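Local structure of protein induced by osmotic stress (Scheffersomyces stipitis, 5YWN) at residues M129-P132 / E133-G136; K156-G159 / V160-Y163. The protein probably reduces ketones, haloketones among them, to alcohols with NADPH, as a Rossmann-fold reductase of the dihydroflavonol-4-reductase subfamily. The protein carries 1 engineered substitution. All blocks are in the same frame, centred on the assembly; numbering follows the deposited sequence.

Interaction 1. Residues M129-P132 / E133-G136; sequences MSVP and EELG
Glu134 OE1 is gripped twice. Ser130 OG donates to it at 3.1 Å, and water 1 donates to it at 3.2 Å. The hydroxyl comes to the anti side of the carboxylate and lies 31° out of its plane, so the bond is not an ideal one. Water 1 also donates to Met129 O, at 2.8 Å, and so ties the carboxylate to the backbone one residue before the serine. The Glu134 chain is stretched beyond CG (chi2 178°) and runs back along the incoming loop, which brings OE1 to the serine. On the way its CD passes Val131 CG2 at 3.5 Å. Glu133 bends round to the same valine, and its CD lies 3.7 Å from Val131 CG2. One methyl branch therefore packs against the carbons of both glutamates. Leu135 CD2 rests on Ser130 CB at 3.7 Å.

The backbone makes one short turn. Glu134 N donates to Val131 O, and Leu135 N donates to Pro132 O at 3.1 Å. Both bonds span three residues, as in a 3-10 turn. Pro132 and Leu135 also pack on Phe164 of helix 159-181. Ser130 O accepts a bond from Ser148 OG. With a hydroxyl and a water both donating to OE1, the Glu134 carboxylate is probably favoured in its charged form.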
loop_
_atom_site.group_PDB
_atom_site.type_symbol
_atom_site.label_atom_id
_atom_site.label_comp_id
_atom_site.label_asym_id
_atom_site.label_seq_id
_atom_site.Cartn_x
_atom_site.Cartn_y
_atom_site.Cartn_z
ATOM N N MET A 129 5.170 -12.570 1.114
ATOM C CA MET A 129 5.322 -13.501 2.174
ATOM C C MET A 129 4.654 -14.845 1.975
ATOM O O MET A 129 4.790 -15.714 2.753
ATOM C CB MET A 129 4.776 -12.878 3.430
ATOM C CG MET A 129 5.246 -11.483 3.718
ATOM S SD MET A 129 4.480 -10.762 5.146
ATOM C CE MET A 129 5.809 -9.839 5.800
ATOM N N SER A 130 3.923 -14.950 0.899
ATOM C CA SER A 130 2.989 -15.996 0.684
ATOM C C SER A 130 2.674 -16.294 -0.760
ATOM O O SER A 130 3.107 -15.633 -1.622
ATOM C CB SER A 130 1.703 -15.642 1.371
ATOM O OG SER A 130 1.061 -16.799 1.784
ATOM N N VAL A 131 1.826 -17.292 -0.942
ATOM C CA VAL A 131 1.253 -17.662 -2.207
ATOM C C VAL A 131 -0.245 -17.692 -2.083
ATOM O O VAL A 131 -0.763 -17.809 -1.019
ATOM C CB VAL A 131 1.738 -19.032 -2.688
ATOM C CG1 VAL A 131 3.172 -18.991 -3.003
ATOM C CG2 VAL A 131 1.476 -20.082 -1.647
ATOM N N PRO A 132 -0.955 -17.624 -3.177
ATOM C CA PRO A 132 -2.357 -17.297 -3.090
ATOM C C PRO A 132 -3.151 -18.274 -2.256
ATOM O O PRO A 132 -3.811 -17.855 -1.358
ATOM C CB PRO A 132 -2.798 -17.382 -4.537
ATOM C CG PRO A 132 -1.621 -16.988 -5.278
ATOM C CD PRO A 132 -0.490 -17.571 -4.553
ATOM N N GLU A 133 -2.964 -19.557 -2.465
ATOM C CA GLU A 133 -3.690 -20.545 -1.709
ATOM C C GLU A 133 -3.458 -20.473 -0.189
ATOM O O GLU A 133 -4.268 -20.916 0.553
ATOM C CB GLU A 133 -3.413 -21.922 -2.247
ATOM C CG GLU A 133 -1.941 -22.304 -2.353
ATOM C CD GLU A 133 -1.234 -21.753 -3.594
ATOM O OE1 GLU A 133 -1.420 -20.604 -3.964
ATOM O OE2 GLU A 133 -0.471 -22.495 -4.190
ATOM N N GLU A 134 -2.319 -19.985 0.244
ATOM C CA GLU A 134 -1.995 -19.792 1.630
ATOM C C GLU A 134 -2.739 -18.723 2.350
ATOM O O GLU A 134 -3.013 -18.871 3.500
ATOM C CB GLU A 134 -0.528 -19.597 1.850
ATOM C CG GLU A 134 0.264 -20.831 1.580
ATOM C CD GLU A 134 1.778 -20.647 1.756
ATOM O OE1 GLU A 134 2.244 -19.602 2.304
ATOM O OE2 GLU A 134 2.480 -21.605 1.348
ATOM N N LEU A 135 -3.026 -17.633 1.676
ATOM C CA LEU A 135 -3.606 -16.484 2.305
ATOM C C LEU A 135 -4.964 -16.749 2.909
ATOM O O LEU A 135 -5.358 -16.110 3.828
ATOM C CB LEU A 135 -3.691 -15.295 1.345
ATOM C CG LEU A 135 -2.400 -14.608 0.959
ATOM C CD1 LEU A 135 -2.605 -13.543 -0.050
ATOM C CD2 LEU A 135 -1.591 -14.091 2.100
ATOM N N GLY A 136 -5.683 -17.663 2.310
ATOM C CA GLY A 136 -7.003 -18.018 2.731
ATOM C C GLY A 136 -7.071 -19.243 3.585
ATOM O O GLY A 136 -8.109 -19.730 3.822
HETATM O O HOH W 1 4.793 -18.379 3.718
#

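Interaction 2. Residues K156-G159 / V160-Y163; sequences KTHG and VLAY. With NAP (NADP nicotinamide-adenine-dinucleotide phosphate), chain B.
His158 leads into helix 159-181 from the N-cap position, and its side chain folds forward over the first turn. CB carries the ring between the backbone N and the carbonyl carbon (chi1 65°), which turns it toward Leu161. CD2 lies 4.1 Å from Leu161 CD1. CE1 is 4.0 Å from Leu161 CG. NE2 packs on the same leucine, 3.7 Å from its CD1. Leu161 CB sits above one ring face, offset toward the rim. At the ring edge, in plane, water 2 lies 3.2 Å from ND1. The same water accepts the N-H of Val160 at 2.9 Å.

The carbonyl of His158 starts the helical bonding. Ala162 N donates to His158 O at 2.9 Å, nearly along the C=O axis. Tyr163 N donates to Gly159 O in the next bond of the helix. Thr157 OG1 touches Leu161 CD1, while its polar partner is Gln154 O.

Tyr163 points the other way, to the cofactor, with OH 3.4 Å from C6N of the nicotinamide ring. Lys167 lies one turn further on, giving the YxxxK pair of extended short-chain reductases. At the helix start the cap side chain thus serves the first-turn amide of Val160 through water 2, while the His158 and Gly159 carbonyls take the N-H groups of Ala162 and Tyr163.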
loop_
_atom_site.group_PDB
_atom_site.type_symbol
_atom_site.label_atom_id
_atom_site.label_comp_id
_atom_site.label_asym_id
_atom_site.label_seq_id
_atom_site.Cartn_x
_atom_site.Cartn_y
_atom_site.Cartn_z
ATOM N N LYS A 156 5.607 -15.325 -13.907
ATOM C CA LYS A 156 5.382 -14.821 -15.244
ATOM C C LYS A 156 4.034 -15.168 -15.911
ATOM O O LYS A 156 3.576 -14.495 -16.749
ATOM C CB LYS A 156 6.520 -15.215 -16.199
ATOM C CG LYS A 156 7.875 -14.673 -15.893
ATOM C CD LYS A 156 8.966 -15.276 -16.755
ATOM C CE LYS A 156 8.917 -14.760 -18.161
ATOM N NZ LYS A 156 9.827 -15.393 -19.130
ATOM N N THR A 157 3.453 -16.261 -15.521
ATOM C CA THR A 157 2.392 -16.881 -16.278
ATOM C C THR A 157 1.123 -16.070 -16.454
ATOM O O THR A 157 0.491 -16.145 -17.452
ATOM C CB THR A 157 2.096 -18.276 -15.764
ATOM O OG1 THR A 157 1.702 -18.199 -14.418
ATOM C CG2 THR A 157 3.355 -19.149 -15.903
ATOM N N HIS A 158 0.773 -15.315 -15.441
ATOM C CA HIS A 158 -0.313 -14.404 -15.514
ATOM C C HIS A 158 -0.269 -13.304 -14.476
ATOM O O HIS A 158 0.450 -13.378 -13.536
ATOM C CB HIS A 158 -1.630 -15.121 -15.507
ATOM C CG HIS A 158 -1.913 -15.854 -14.259
ATOM N ND1 HIS A 158 -2.624 -15.305 -13.231
ATOM C CD2 HIS A 158 -1.629 -17.116 -13.888
ATOM C CE1 HIS A 158 -2.765 -16.200 -12.276
ATOM N NE2 HIS A 158 -2.163 -17.303 -12.649
ATOM N N GLY A 159 -1.124 -12.332 -14.672
ATOM C CA GLY A 159 -1.022 -11.051 -14.039
ATOM C C GLY A 159 -1.051 -11.079 -12.539
ATOM O O GLY A 159 -0.243 -10.460 -11.951
ATOM N N VAL A 160 -1.930 -11.842 -11.946
ATOM C CA VAL A 160 -1.960 -11.943 -10.516
ATOM C C VAL A 160 -0.699 -12.533 -9.927
ATOM O O VAL A 160 -0.173 -11.988 -9.044
ATOM C CB VAL A 160 -3.206 -12.710 -10.023
ATOM C CG1 VAL A 160 -3.156 -12.991 -8.554
ATOM C CG2 VAL A 160 -4.463 -11.952 -10.348
ATOM N N LEU A 161 -0.234 -13.639 -10.475
ATOM C CA LEU A 161 1.004 -14.247 -10.078
ATOM C C LEU A 161 2.179 -13.341 -10.321
ATOM O O LEU A 161 3.045 -13.318 -9.560
ATOM C CB LEU A 161 1.220 -15.569 -10.738
ATOM C CG LEU A 161 0.521 -16.772 -10.151
ATOM C CD1 LEU A 161 0.878 -18.078 -10.785
ATOM C CD2 LEU A 161 0.537 -16.803 -8.655
ATOM N N ALA A 162 2.148 -12.578 -11.379
ATOM C CA ALA A 162 3.145 -11.613 -11.645
ATOM C C ALA A 162 3.224 -10.547 -10.555
ATOM O O ALA A 162 4.257 -10.221 -10.161
ATOM C CB ALA A 162 2.926 -10.997 -12.977
ATOM N N TYR A 163 2.101 -10.067 -10.061
ATOM C CA TYR A 163 2.092 -9.107 -8.962
ATOM C C TYR A 163 2.694 -9.704 -7.725
ATOM O O TYR A 163 3.501 -9.111 -7.146
ATOM C CB TYR A 163 0.711 -8.572 -8.643
ATOM C CG TYR A 163 0.665 -7.640 -7.464
ATOM C CD1 TYR A 163 1.090 -6.358 -7.564
ATOM C CD2 TYR A 163 0.211 -8.067 -6.256
ATOM C CE1 TYR A 163 1.055 -5.519 -6.491
ATOM C CE2 TYR A 163 0.147 -7.225 -5.175
ATOM C CZ TYR A 163 0.592 -5.957 -5.299
ATOM O OH TYR A 163 0.550 -5.169 -4.246
HETATM P PA NAP B . -2.427 2.342 -6.736
HETATM O O1A NAP B . -3.480 3.154 -6.021
HETATM O O2A NAP B . -2.631 1.949 -8.180
HETATM O O5B NAP B . -1.023 3.121 -6.620
HETATM C C5B NAP B . 0.032 2.853 -7.541
HETATM C C4B NAP B . 0.751 4.150 -7.891
HETATM O O4B NAP B . 2.076 3.866 -8.354
HETATM C C3B NAP B . 0.027 4.912 -8.990
HETATM O O3B NAP B . -0.397 6.196 -8.522
HETATM C C2B NAP B . 1.014 5.056 -10.131
HETATM O O2B NAP B . 1.251 6.429 -10.425
HETATM C C1B NAP B . 2.295 4.374 -9.674
HETATM N N9A NAP B . 2.638 3.263 -10.597
HETATM C C8A NAP B . 1.912 2.142 -10.780
HETATM N N7A NAP B . 2.507 1.332 -11.694
HETATM C C5A NAP B . 3.635 1.936 -12.109
HETATM C C6A NAP B . 4.728 1.628 -13.060
HETATM N N6A NAP B . 4.732 0.475 -13.773
HETATM N N1A NAP B . 5.719 2.536 -13.193
HETATM C C2A NAP B . 5.736 3.688 -12.495
HETATM N N3A NAP B . 4.773 4.025 -11.617
HETATM C C4A NAP B . 3.717 3.210 -11.382
HETATM O O3 NAP B . -2.158 1.003 -5.882
HETATM P PN NAP B . -2.298 1.015 -4.279
HETATM O O1N NAP B . -3.400 0.058 -3.894
HETATM O O2N NAP B . -2.354 2.453 -3.820
HETATM O O5D NAP B . -0.895 0.388 -3.798
HETATM C C5D NAP B . 0.132 1.228 -3.275
HETATM C C4D NAP B . 1.365 0.396 -2.948
HETATM O O4D NAP B . 1.144 -0.367 -1.757
HETATM C C3D NAP B . 1.703 -0.577 -4.067
HETATM O O3D NAP B . 2.980 -0.272 -4.636
HETATM C C2D NAP B . 1.709 -1.958 -3.443
HETATM O O2D NAP B . 2.984 -2.586 -3.613
HETATM C C1D NAP B . 1.398 -1.760 -1.967
HETATM N N1N NAP B . 0.229 -2.558 -1.586
HETATM C C2N NAP B . -0.995 -2.018 -1.657
HETATM C C3N NAP B . -2.117 -2.758 -1.301
HETATM C C7N NAP B . -3.484 -2.145 -1.382
HETATM O O7N NAP B . -4.467 -2.864 -1.311
HETATM N N7N NAP B . -3.589 -0.825 -1.530
HETATM C C4N NAP B . -1.962 -4.067 -0.870
HETATM C C5N NAP B . -0.684 -4.604 -0.807
HETATM C C6N NAP B . 0.404 -3.821 -1.174
HETATM P P2B NAP B . 0.346 7.200 -11.511
HETATM O O1X NAP B . 1.250 8.296 -12.025
HETATM O O2X NAP B . 0.014 6.137 -12.529
HETATM O O3X NAP B . -0.839 7.692 -10.714
HETATM O O HOH W 2 -4.282 -12.549 -13.508
#

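Both contacts belong to the Rossmann-type part of the reductase, with centres about 14 Å apart, in series along the chain. Interaction 1 follows strand 119-123 of the seven-stranded parallel sheet and forms the short helix 132-135. Interaction 2 comes later, where the loop after helix 152-155 enters helix 159-181. They touch directly, with Pro132 CG 4.0 Å from Leu161 CD2. The short helix thus packs on the beginning of the long one. Helix 159-181 carries Tyr163 and Lys167 to NADP, whereas the side chain of Leu135 stays about 9 Å from the cofactor. Interaction 1 therefore borders the cofactor-binding helix without reaching NADP itself.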